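Local atomic coordinates of endo-1,3-beta-glucanase, family GH16 (Zobellia galactanivorans, PDB entry 4CRQ), a protein that probably hydrolyses internal beta-1,3-glucosidic bonds of laminarin-type glucans, the chain here being the calcium-binding GH16 catalytic module of a longer modular laminarinase. Residues R121-I132 with Y144-P153; H157-I168 with V172-S183. The protein carries 1 engineered substitution. All coordinates share one frame; numbering follows the deposited sequence.

Contact 1 of 2, residues R121-I132 with Y144-P153; sequences RINNALQTHGTI and YGDDVGVSDP
With chi1 of H129 at -62°, its CG leans beside its own backbone N, while D147 tucks CG between its backbone N and carbonyl carbon; facing, non-hydrogen-bonded positions put the two side by side, and these torsions set the aspartate methylene against the ring. The methylene of D147 covers one face of the imidazole in a CH-pi contact, CB being 3.5 Å from the centroid of the H129 ring and 17° off its normal. The carboxylate, turned 58° from the ring, brings OD2 down beyond the rim on that side, 3.2 Å from CE1 of H129. W208 packs edge-to-face with the same ring.

T131 faces G145, whose lack of a side chain suits the spot: the threonine methyl CG2 comes within 3.8 Å of CA of G145. These pairs belong to the antiparallel hairpin of strands 127-135 and 141-149 in the GH16 beta-sandwich. T128, G130 and I132 each donate to and accept from V148, D146 and Y144, and T128, V148 and I132 turn apolar groups toward strand 167-172. Backbone bonds also tie H129 to S120, the engineered serine.

Past the hairpin's open end, N of V150 reaches O of L126 at 2.9 Å. The extended chain of R121 carries its guanidinium to A125, where NE and NH2 both donate to O of A125, at 2.8 and 2.9 Å, while NH1 binds S90. P153 lies over the centre of one guanidinium face, its CG 3.7 Å from CZ of R121; the rigid, apolar ring suits that flat surface and also meets L126, whose CD2 is 3.8 Å from CD of P153.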
loop_
_atom_site.group_PDB
_atom_site.type_symbol
_atom_site.label_atom_id
_atom_site.label_comp_id
_atom_site.label_asym_id
_atom_site.label_seq_id
_atom_site.Cartn_x
_atom_site.Cartn_y
_atom_site.Cartn_z
ATOM N N ARG A 121 -1.386 0.445 -8.171
ATOM C CA ARG A 121 -1.536 0.826 -9.570
ATOM C C ARG A 121 -0.180 0.736 -10.230
ATOM O O ARG A 121 0.830 0.937 -9.563
ATOM C CB ARG A 121 -2.090 2.261 -9.682
ATOM C CG ARG A 121 -2.348 2.714 -11.124
ATOM C CD ARG A 121 -2.556 4.198 -11.179
ATOM N NE ARG A 121 -2.829 4.652 -12.539
ATOM C CZ ARG A 121 -2.491 5.841 -13.016
ATOM N NH1 ARG A 121 -1.837 6.721 -12.245
ATOM N NH2 ARG A 121 -2.808 6.144 -14.276
ATOM N N ILE A 122 -0.167 0.438 -11.530
ATOM C CA ILE A 122 1.094 0.490 -12.281
ATOM C C ILE A 122 1.002 1.397 -13.501
ATOM O O ILE A 122 -0.073 1.508 -14.144
ATOM C CB ILE A 122 1.595 -0.925 -12.722
ATOM C CG1 ILE A 122 0.510 -1.665 -13.538
ATOM C CG2 ILE A 122 2.079 -1.722 -11.504
ATOM C CD1 ILE A 122 1.029 -2.838 -14.343
ATOM N N ASN A 123 2.136 2.032 -13.800
ATOM C CA ASN A 123 2.339 2.730 -15.090
ATOM C C ASN A 123 1.255 3.785 -15.322
ATOM O O ASN A 123 1.029 4.588 -14.430
ATOM C CB ASN A 123 2.462 1.698 -16.240
ATOM C CG ASN A 123 3.562 0.680 -15.988
ATOM O OD1 ASN A 123 4.598 1.012 -15.402
ATOM N ND2 ASN A 123 3.348 -0.558 -16.425
ATOM N N ASN A 124 0.603 3.798 -16.488
ATOM C CA ASN A 124 -0.475 4.760 -16.772
ATOM C C ASN A 124 -1.858 4.112 -16.778
ATOM O O ASN A 124 -2.802 4.678 -17.364
ATOM C CB ASN A 124 -0.224 5.446 -18.142
ATOM C CG ASN A 124 1.006 6.327 -18.151
ATOM O OD1 ASN A 124 1.073 7.307 -17.421
ATOM N ND2 ASN A 124 1.987 5.984 -18.984
ATOM N N ALA A 125 -1.986 2.941 -16.132
ATOM C CA ALA A 125 -3.237 2.149 -16.179
ATOM C C ALA A 125 -4.443 2.958 -15.677
ATOM O O ALA A 125 -4.338 3.694 -14.687
ATOM C CB ALA A 125 -3.105 0.843 -15.392
ATOM N N LEU A 126 -5.577 2.847 -16.358
ATOM C CA LEU A 126 -6.764 3.587 -15.886
ATOM C C LEU A 126 -7.638 2.683 -14.990
ATOM O O LEU A 126 -8.857 2.613 -15.099
ATOM C CB LEU A 126 -7.507 4.292 -17.047
ATOM C CG LEU A 126 -6.745 5.437 -17.767
ATOM C CD1 LEU A 126 -7.630 6.010 -18.856
ATOM C CD2 LEU A 126 -6.242 6.552 -16.825
ATOM N N GLN A 127 -6.954 2.002 -14.090
ATOM C CA GLN A 127 -7.556 1.099 -13.133
ATOM C C GLN A 127 -6.624 0.908 -11.963
ATOM O O GLN A 127 -5.404 1.128 -12.066
ATOM C CB GLN A 127 -7.835 -0.254 -13.769
ATOM C CG GLN A 127 -6.620 -0.873 -14.424
ATOM C CD GLN A 127 -6.943 -2.064 -15.277
ATOM O OE1 GLN A 127 -8.106 -2.384 -15.548
ATOM N NE2 GLN A 127 -5.899 -2.739 -15.718
ATOM N N THR A 128 -7.203 0.492 -10.848
ATOM C CA THR A 128 -6.416 0.215 -9.652
ATOM C C THR A 128 -6.807 -1.177 -9.185
ATOM O O THR A 128 -7.858 -1.698 -9.592
ATOM C CB THR A 128 -6.645 1.251 -8.532
ATOM O OG1 THR A 128 -8.034 1.255 -8.152
ATOM C CG2 THR A 128 -6.198 2.687 -8.967
ATOM N N HIS A 129 -5.968 -1.761 -8.331
ATOM C CA HIS A 129 -6.152 -3.130 -7.851
ATOM C C HIS A 129 -6.303 -3.250 -6.361
ATOM O O HIS A 129 -5.891 -2.360 -5.625
ATOM C CB HIS A 129 -4.975 -3.964 -8.302
ATOM C CG HIS A 129 -4.822 -4.063 -9.812
ATOM N ND1 HIS A 129 -5.091 -5.184 -10.487
ATOM C CD2 HIS A 129 -4.414 -3.115 -10.765
ATOM C CE1 HIS A 129 -4.859 -4.984 -11.816
ATOM N NE2 HIS A 129 -4.451 -3.716 -11.979
ATOM N N GLY A 130 -6.897 -4.375 -5.949
ATOM C CA GLY A 130 -7.121 -4.771 -4.561
ATOM C C GLY A 130 -6.834 -6.251 -4.509
ATOM O O GLY A 130 -7.439 -7.020 -5.262
ATOM N N THR A 131 -5.923 -6.657 -3.620
ATOM C CA THR A 131 -5.425 -8.029 -3.603
ATOM C C THR A 131 -5.090 -8.488 -2.185
ATOM O O THR A 131 -4.794 -7.653 -1.313
ATOM C CB THR A 131 -4.115 -8.105 -4.480
ATOM O OG1 THR A 131 -4.225 -7.247 -5.638
ATOM C CG2 THR A 131 -3.740 -9.546 -4.950
ATOM N N ILE A 132 -5.166 -9.801 -1.941
ATOM C CA ILE A 132 -4.572 -10.400 -0.734
ATOM C C ILE A 132 -3.484 -11.397 -1.173
ATOM O O ILE A 132 -3.593 -12.013 -2.253
ATOM C CB ILE A 132 -5.563 -11.090 0.256
ATOM C CG1 ILE A 132 -6.484 -12.114 -0.451
ATOM C CG2 ILE A 132 -6.330 -10.016 1.035
ATOM C CD1 ILE A 132 -7.118 -13.102 0.501
ATOM N N TYR A 144 -5.086 -13.483 -4.454
ATOM C CA TYR A 144 -6.448 -13.293 -4.934
ATOM C C TYR A 144 -6.670 -11.802 -5.093
ATOM O O TYR A 144 -6.565 -11.056 -4.119
ATOM C CB TYR A 144 -7.484 -13.882 -3.967
ATOM C CG TYR A 144 -8.849 -13.956 -4.592
ATOM C CD1 TYR A 144 -9.691 -12.822 -4.652
ATOM C CD2 TYR A 144 -9.315 -15.163 -5.151
ATOM C CE1 TYR A 144 -10.952 -12.895 -5.242
ATOM C CE2 TYR A 144 -10.579 -15.228 -5.741
ATOM C CZ TYR A 144 -11.374 -14.067 -5.766
ATOM O OH TYR A 144 -12.619 -14.132 -6.342
ATOM N N GLY A 145 -6.978 -11.371 -6.307
ATOM C CA GLY A 145 -7.167 -9.946 -6.551
ATOM C C GLY A 145 -8.136 -9.637 -7.663
ATOM O O GLY A 145 -8.561 -10.539 -8.419
ATOM N N ASP A 146 -8.485 -8.358 -7.763
ATOM C CA ASP A 146 -9.320 -7.863 -8.857
ATOM C C ASP A 146 -8.979 -6.374 -9.078
ATOM O O ASP A 146 -8.194 -5.764 -8.307
ATOM C CB ASP A 146 -10.825 -8.125 -8.562
ATOM C CG ASP A 146 -11.647 -8.369 -9.808
ATOM O OD1 ASP A 146 -11.285 -7.857 -10.883
ATOM O OD2 ASP A 146 -12.673 -9.085 -9.720
ATOM N N ASP A 147 -9.559 -5.784 -10.111
ATOM C CA ASP A 147 -9.305 -4.373 -10.403
ATOM C C ASP A 147 -10.591 -3.659 -10.732
ATOM O O ASP A 147 -11.630 -4.294 -10.915
ATOM C CB ASP A 147 -8.218 -4.186 -11.501
ATOM C CG ASP A 147 -8.491 -4.956 -12.806
ATOM O OD1 ASP A 147 -9.622 -5.397 -13.074
ATOM O OD2 ASP A 147 -7.532 -5.112 -13.592
ATOM N N VAL A 148 -10.521 -2.336 -10.794
ATOM C CA VAL A 148 -11.669 -1.504 -11.113
ATOM C C VAL A 148 -11.174 -0.330 -11.947
ATOM O O VAL A 148 -10.074 0.199 -11.699
ATOM C CB VAL A 148 -12.431 -1.023 -9.829
ATOM C CG1 VAL A 148 -11.566 -0.165 -8.878
ATOM C CG2 VAL A 148 -13.738 -0.306 -10.194
ATOM N N GLY A 149 -11.977 0.089 -12.920
ATOM C CA GLY A 149 -11.636 1.253 -13.737
ATOM C C GLY A 149 -11.688 2.525 -12.893
ATOM O O GLY A 149 -12.616 2.708 -12.103
ATOM N N VAL A 150 -10.684 3.385 -13.047
ATOM C CA VAL A 150 -10.629 4.691 -12.377
ATOM C C VAL A 150 -10.296 5.663 -13.520
ATOM O O VAL A 150 -9.147 5.634 -14.006
ATOM C CB VAL A 150 -9.594 4.720 -11.214
ATOM C CG1 VAL A 150 -9.494 6.119 -10.594
ATOM C CG2 VAL A 150 -9.918 3.677 -10.142
ATOM N N SER A 151 -11.259 6.513 -13.937
ATOM C CA SER A 151 -11.111 7.430 -15.100
ATOM C C SER A 151 -9.896 8.375 -15.050
ATOM O O SER A 151 -9.141 8.517 -16.041
ATOM C CB SER A 151 -12.391 8.272 -15.312
ATOM O OG SER A 151 -13.577 7.492 -15.330
ATOM N N ASP A 152 -9.731 9.045 -13.909
ATOM C CA ASP A 152 -8.626 9.961 -13.719
ATOM C C ASP A 152 -7.992 9.712 -12.351
ATOM O O ASP A 152 -8.388 10.355 -11.340
ATOM C CB ASP A 152 -9.040 11.432 -13.831
ATOM C CG ASP A 152 -7.816 12.383 -13.903
ATOM O OD1 ASP A 152 -6.641 11.968 -13.638
ATOM O OD2 ASP A 152 -8.030 13.569 -14.225
ATOM N N PRO A 153 -6.987 8.812 -12.288
ATOM C CA PRO A 153 -6.366 8.516 -10.983
ATOM C C PRO A 153 -5.557 9.686 -10.448
ATOM O O PRO A 153 -5.162 9.676 -9.275
ATOM C CB PRO A 153 -5.445 7.344 -11.298
ATOM C CG PRO A 153 -6.058 6.705 -12.458
ATOM C CD PRO A 153 -6.509 7.872 -13.321
#

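Contact 2 of 2, residues H157-I168 with V172-S183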
loop_
_atom_site.group_PDB
_atom_site.type_symbol
_atom_site.label_atom_id
_atom_site.label_comp_id
_atom_site.label_asym_id
_atom_site.label_seq_id
_atom_site.Cartn_x
_atom_site.Cartn_y
_atom_site.Cartn_z
ATOM N N HIS A 157 -9.220 10.184 -5.000
ATOM C CA HIS A 157 -10.223 9.132 -4.835
ATOM C C HIS A 157 -10.096 8.556 -3.455
ATOM O O HIS A 157 -9.032 8.678 -2.823
ATOM C CB HIS A 157 -10.059 8.039 -5.880
ATOM C CG HIS A 157 -10.295 8.529 -7.288
ATOM N ND1 HIS A 157 -11.531 8.580 -7.847
ATOM C CD2 HIS A 157 -9.412 9.019 -8.244
ATOM C CE1 HIS A 157 -11.429 9.074 -9.109
ATOM N NE2 HIS A 157 -10.143 9.342 -9.349
ATOM N N ILE A 158 -11.154 7.915 -2.976
ATOM C CA ILE A 158 -11.122 7.229 -1.678
ATOM C C ILE A 158 -10.864 5.739 -1.942
ATOM O O ILE A 158 -11.642 5.088 -2.661
ATOM C CB ILE A 158 -12.449 7.370 -0.906
ATOM C CG1 ILE A 158 -12.926 8.852 -0.858
ATOM C CG2 ILE A 158 -12.335 6.714 0.485
ATOM C CD1 ILE A 158 -11.996 9.868 -0.182
ATOM N N TYR A 159 -9.779 5.204 -1.360
ATOM C CA TYR A 159 -9.467 3.773 -1.497
ATOM C C TYR A 159 -9.663 3.127 -0.146
ATOM O O TYR A 159 -9.070 3.603 0.836
ATOM C CB TYR A 159 -8.035 3.594 -1.957
ATOM C CG TYR A 159 -7.806 4.229 -3.314
ATOM C CD1 TYR A 159 -8.176 3.543 -4.487
ATOM C CD2 TYR A 159 -7.237 5.522 -3.436
ATOM C CE1 TYR A 159 -7.984 4.117 -5.729
ATOM C CE2 TYR A 159 -7.034 6.106 -4.700
ATOM C CZ TYR A 159 -7.407 5.397 -5.852
ATOM O OH TYR A 159 -7.232 5.900 -7.129
ATOM N N SER A 160 -10.478 2.058 -0.049
ATOM C CA SER A 160 -10.714 1.467 1.266
ATOM C C SER A 160 -10.932 -0.033 1.181
ATOM O O SER A 160 -11.248 -0.571 0.108
ATOM C CB SER A 160 -11.947 2.130 1.924
ATOM O OG SER A 160 -13.114 1.822 1.174
ATOM N N VAL A 161 -10.761 -0.686 2.327
ATOM C CA VAL A 161 -11.209 -2.050 2.512
ATOM C C VAL A 161 -12.073 -2.096 3.742
ATOM O O VAL A 161 -11.782 -1.367 4.701
ATOM C CB VAL A 161 -10.064 -3.097 2.668
ATOM C CG1 VAL A 161 -9.366 -3.308 1.344
ATOM C CG2 VAL A 161 -9.105 -2.743 3.831
ATOM N N GLU A 162 -13.115 -2.919 3.724
ATOM C CA GLU A 162 -13.858 -3.262 4.949
ATOM C C GLU A 162 -13.475 -4.703 5.272
ATOM O O GLU A 162 -13.699 -5.612 4.460
ATOM C CB GLU A 162 -15.360 -3.133 4.786
ATOM C CG GLU A 162 -15.843 -1.703 4.765
ATOM C CD GLU A 162 -17.330 -1.564 4.494
ATOM O OE1 GLU A 162 -18.049 -2.569 4.263
ATOM O OE2 GLU A 162 -17.787 -0.411 4.504
ATOM N N TRP A 163 -12.893 -4.892 6.454
ATOM C CA TRP A 163 -12.366 -6.165 6.893
ATOM C C TRP A 163 -13.014 -6.589 8.177
ATOM O O TRP A 163 -12.911 -5.868 9.143
ATOM C CB TRP A 163 -10.859 -5.968 7.024
ATOM C CG TRP A 163 -10.036 -7.013 7.732
ATOM C CD1 TRP A 163 -10.228 -8.404 7.773
ATOM C CD2 TRP A 163 -8.830 -6.767 8.501
ATOM N NE1 TRP A 163 -9.244 -9.013 8.513
ATOM C CE2 TRP A 163 -8.367 -8.081 8.984
ATOM C CE3 TRP A 163 -8.100 -5.617 8.839
ATOM C CZ2 TRP A 163 -7.223 -8.216 9.771
ATOM C CZ3 TRP A 163 -6.950 -5.768 9.637
ATOM C CH2 TRP A 163 -6.524 -7.044 10.092
ATOM N N ASP A 164 -13.698 -7.734 8.187
ATOM C CA ASP A 164 -14.272 -8.283 9.427
ATOM C C ASP A 164 -13.796 -9.738 9.580
ATOM O O ASP A 164 -12.957 -10.218 8.791
ATOM C CB ASP A 164 -15.804 -8.146 9.443
ATOM C CG ASP A 164 -16.491 -8.896 8.327
ATOM O OD1 ASP A 164 -16.002 -9.914 7.794
ATOM O OD2 ASP A 164 -17.573 -8.401 7.998
ATOM N N ALA A 165 -14.327 -10.444 10.574
ATOM C CA ALA A 165 -13.943 -11.840 10.804
ATOM C C ALA A 165 -14.264 -12.777 9.615
ATOM O O ALA A 165 -13.635 -13.825 9.459
ATOM C CB ALA A 165 -14.593 -12.350 12.083
ATOM N N ASN A 166 -15.227 -12.390 8.779
ATOM C CA ASN A 166 -15.722 -13.250 7.681
ATOM C C ASN A 166 -15.314 -12.888 6.260
ATOM O O ASN A 166 -15.342 -13.755 5.375
ATOM C CB ASN A 166 -17.256 -13.312 7.739
ATOM C CG ASN A 166 -17.758 -13.992 8.990
ATOM O OD1 ASN A 166 -17.219 -15.015 9.415
ATOM N ND2 ASN A 166 -18.792 -13.426 9.592
ATOM N N SER A 167 -14.941 -11.631 6.021
ATOM C CA SER A 167 -14.628 -11.204 4.659
ATOM C C SER A 167 -13.745 -9.981 4.607
ATOM O O SER A 167 -13.603 -9.282 5.608
ATOM C CB SER A 167 -15.937 -10.869 3.909
ATOM O OG SER A 167 -16.599 -9.770 4.524
ATOM N N ILE A 168 -13.149 -9.736 3.441
ATOM C CA ILE A 168 -12.493 -8.440 3.156
ATOM C C ILE A 168 -13.201 -7.978 1.891
ATOM O O ILE A 168 -13.347 -8.762 0.931
ATOM C CB ILE A 168 -10.969 -8.528 2.966
ATOM C CG1 ILE A 168 -10.317 -9.060 4.249
ATOM C CG2 ILE A 168 -10.364 -7.168 2.560
ATOM C CD1 ILE A 168 -8.892 -9.570 4.094
ATOM N N VAL A 172 -13.507 1.618 -4.237
ATOM C CA VAL A 172 -12.925 2.870 -4.721
ATOM C C VAL A 172 -14.130 3.769 -4.743
ATOM O O VAL A 172 -15.150 3.404 -5.369
ATOM C CB VAL A 172 -12.223 2.809 -6.101
ATOM C CG1 VAL A 172 -11.833 4.227 -6.569
ATOM C CG2 VAL A 172 -11.002 1.914 -6.029
ATOM N N ASP A 173 -14.027 4.910 -4.038
ATOM C CA ASP A 173 -15.122 5.882 -3.960
ATOM C C ASP A 173 -16.449 5.199 -3.561
ATOM O O ASP A 173 -17.538 5.562 -4.058
ATOM C CB ASP A 173 -15.256 6.619 -5.314
ATOM C CG ASP A 173 -14.102 7.591 -5.596
ATOM O OD1 ASP A 173 -13.458 8.107 -4.642
ATOM O OD2 ASP A 173 -13.853 7.844 -6.796
ATOM N N GLY A 174 -16.372 4.203 -2.669
ATOM C CA GLY A 174 -17.556 3.481 -2.212
ATOM C C GLY A 174 -18.089 2.389 -3.104
ATOM O O GLY A 174 -19.063 1.733 -2.725
ATOM N N GLN A 175 -17.469 2.176 -4.262
ATOM C CA GLN A 175 -17.917 1.149 -5.192
ATOM C C GLN A 175 -17.137 -0.132 -4.922
ATOM O O GLN A 175 -15.908 -0.146 -5.074
ATOM C CB GLN A 175 -17.737 1.613 -6.640
ATOM C CG GLN A 175 -18.058 0.552 -7.685
ATOM C CD GLN A 175 -17.931 1.082 -9.092
ATOM O OE1 GLN A 175 -18.506 2.122 -9.431
ATOM N NE2 GLN A 175 -17.184 0.376 -9.924
ATOM N N GLN A 176 -17.847 -1.192 -4.533
ATOM C CA GLN A 176 -17.197 -2.459 -4.261
ATOM C C GLN A 176 -16.714 -3.105 -5.565
ATOM O O GLN A 176 -17.455 -3.096 -6.550
ATOM C CB GLN A 176 -18.143 -3.374 -3.475
ATOM C CG GLN A 176 -17.501 -4.643 -2.966
ATOM C CD GLN A 176 -18.446 -5.504 -2.156
ATOM O OE1 GLN A 176 -19.279 -5.004 -1.394
ATOM N NE2 GLN A 176 -18.310 -6.815 -2.305
ATOM N N PHE A 177 -15.492 -3.649 -5.569
ATOM C CA PHE A 177 -14.953 -4.300 -6.771
ATOM C C PHE A 177 -14.262 -5.632 -6.499
ATOM O O PHE A 177 -13.824 -6.302 -7.447
ATOM C CB PHE A 177 -14.025 -3.337 -7.537
ATOM C CG PHE A 177 -12.717 -3.042 -6.851
ATOM C CD1 PHE A 177 -12.606 -1.977 -5.913
ATOM C CD2 PHE A 177 -11.566 -3.810 -7.151
ATOM C CE1 PHE A 177 -11.375 -1.707 -5.290
ATOM C CE2 PHE A 177 -10.338 -3.543 -6.526
ATOM C CZ PHE A 177 -10.247 -2.485 -5.597
ATOM N N ASN A 178 -14.158 -6.000 -5.217
ATOM C CA ASN A 178 -13.561 -7.265 -4.833
ATOM C C ASN A 178 -14.022 -7.669 -3.451
ATOM O O ASN A 178 -14.270 -6.799 -2.603
ATOM C CB ASN A 178 -12.019 -7.184 -4.910
ATOM C CG ASN A 178 -11.344 -8.541 -5.059
ATOM O OD1 ASN A 178 -11.952 -9.531 -5.492
ATOM N ND2 ASN A 178 -10.057 -8.589 -4.710
ATOM N N GLU A 179 -14.146 -8.984 -3.259
ATOM C CA GLU A 179 -14.509 -9.575 -1.984
ATOM C C GLU A 179 -13.823 -10.931 -1.898
ATOM O O GLU A 179 -13.746 -11.656 -2.910
ATOM C CB GLU A 179 -16.042 -9.705 -1.831
ATOM C CG GLU A 179 -16.514 -10.105 -0.431
ATOM C CD GLU A 179 -18.029 -10.122 -0.255
ATOM O OE1 GLU A 179 -18.756 -9.533 -1.084
ATOM O OE2 GLU A 179 -18.493 -10.734 0.731
ATOM N N VAL A 180 -13.335 -11.247 -0.705
ATOM C CA VAL A 180 -12.758 -12.551 -0.386
ATOM C C VAL A 180 -13.418 -13.033 0.904
ATOM O O VAL A 180 -13.636 -12.258 1.845
ATOM C CB VAL A 180 -11.202 -12.605 -0.250
ATOM C CG1 VAL A 180 -10.542 -12.403 -1.585
ATOM C CG2 VAL A 180 -10.645 -11.616 0.774
ATOM N N ASP A 181 -13.737 -14.319 0.912
ATOM C CA ASP A 181 -14.271 -14.991 2.061
ATOM C C ASP A 181 -13.058 -15.438 2.900
ATOM O O ASP A 181 -12.123 -16.079 2.392
ATOM C CB ASP A 181 -15.179 -16.134 1.575
ATOM C CG ASP A 181 -15.661 -17.071 2.685
ATOM O OD1 ASP A 181 -15.621 -16.727 3.890
ATOM O OD2 ASP A 181 -16.105 -18.189 2.326
ATOM N N ILE A 182 -13.070 -15.070 4.177
ATOM C CA ILE A 182 -12.025 -15.506 5.125
ATOM C C ILE A 182 -12.639 -16.258 6.331
ATOM O O ILE A 182 -11.903 -16.647 7.239
ATOM C CB ILE A 182 -11.049 -14.351 5.580
ATOM C CG1 ILE A 182 -11.781 -13.221 6.337
ATOM C CG2 ILE A 182 -10.220 -13.820 4.398
ATOM C CD1 ILE A 182 -10.883 -12.323 7.183
ATOM N N SER A 183 -13.966 -16.463 6.340
ATOM C CA SER A 183 -14.661 -17.100 7.488
ATOM C C SER A 183 -14.044 -18.460 7.849
ATOM O O SER A 183 -13.797 -19.308 6.970
ATOM C CB SER A 183 -16.174 -17.215 7.273
ATOM O OG SER A 183 -16.470 -17.960 6.115
HETATM O O HOH W 1 -13.952 3.863 -0.829
#
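H157 and D173 meet in a nearly straight bond of 2.7 Å from ND1 to OD2, with the acceptor in the imidazole plane and the proton arriving on the syn side of the carboxylate. The other oxygen is used as well: OD1 of D173 takes the backbone N-H of I158 at 2.8 Å, and N of D173 returns a bond to O of I158. An aspartate suits this place because its short chain, with chi1 at -71°, turns both oxygens back to the neighbouring strand. H157 NE2 is satisfied in its turn by the carbonyl of D152. A water links O of I158, OG of S160 and N of G174.

D173 and G174 form the corners of a type I' turn, whose positive phi angles favour glycine at the second corner, and this turn closes the hairpin of strands 167-172 and 175-181 in the GH16 sandwich. Farther along, I168 and V180 exchange backbone bonds, and O of N166 accepts from N of I182 at 2.9 Å. Two Asx turns flank that bond. OD1 of D164 receives N of N166 and N of S167, the latter at 2.7 Å, while OD1 of D181 takes both OG and N of S183. Between them the branched I182 pushes CD1 against the edge of the W163 indole, 3.9 Å from NE1 of W163; that nitrogen spends its proton on the carbonyl of F192.

How the contacts relate
Contact 1 closes before contact 2 opens, and their centres lie 14 Å apart. Strands 141-149 and 156-163 follow each other in the chain, and the short connection between them, which includes D152, carries it from contact 1 to contact 2. The hairpin 127-135/141-149 packs across the body of the module against strands 156-163, 167-172 and 175-181: T128 and V150 touch Y159, I132 touches I168, and Y144 lies on V180. Such layers of strands packed face against face build the beta-sandwich of GH16 enzymes. Contact 1 joins the layer carrying the engineered S120, whereas contact 2 runs close to the calcium ligand D225, near I158.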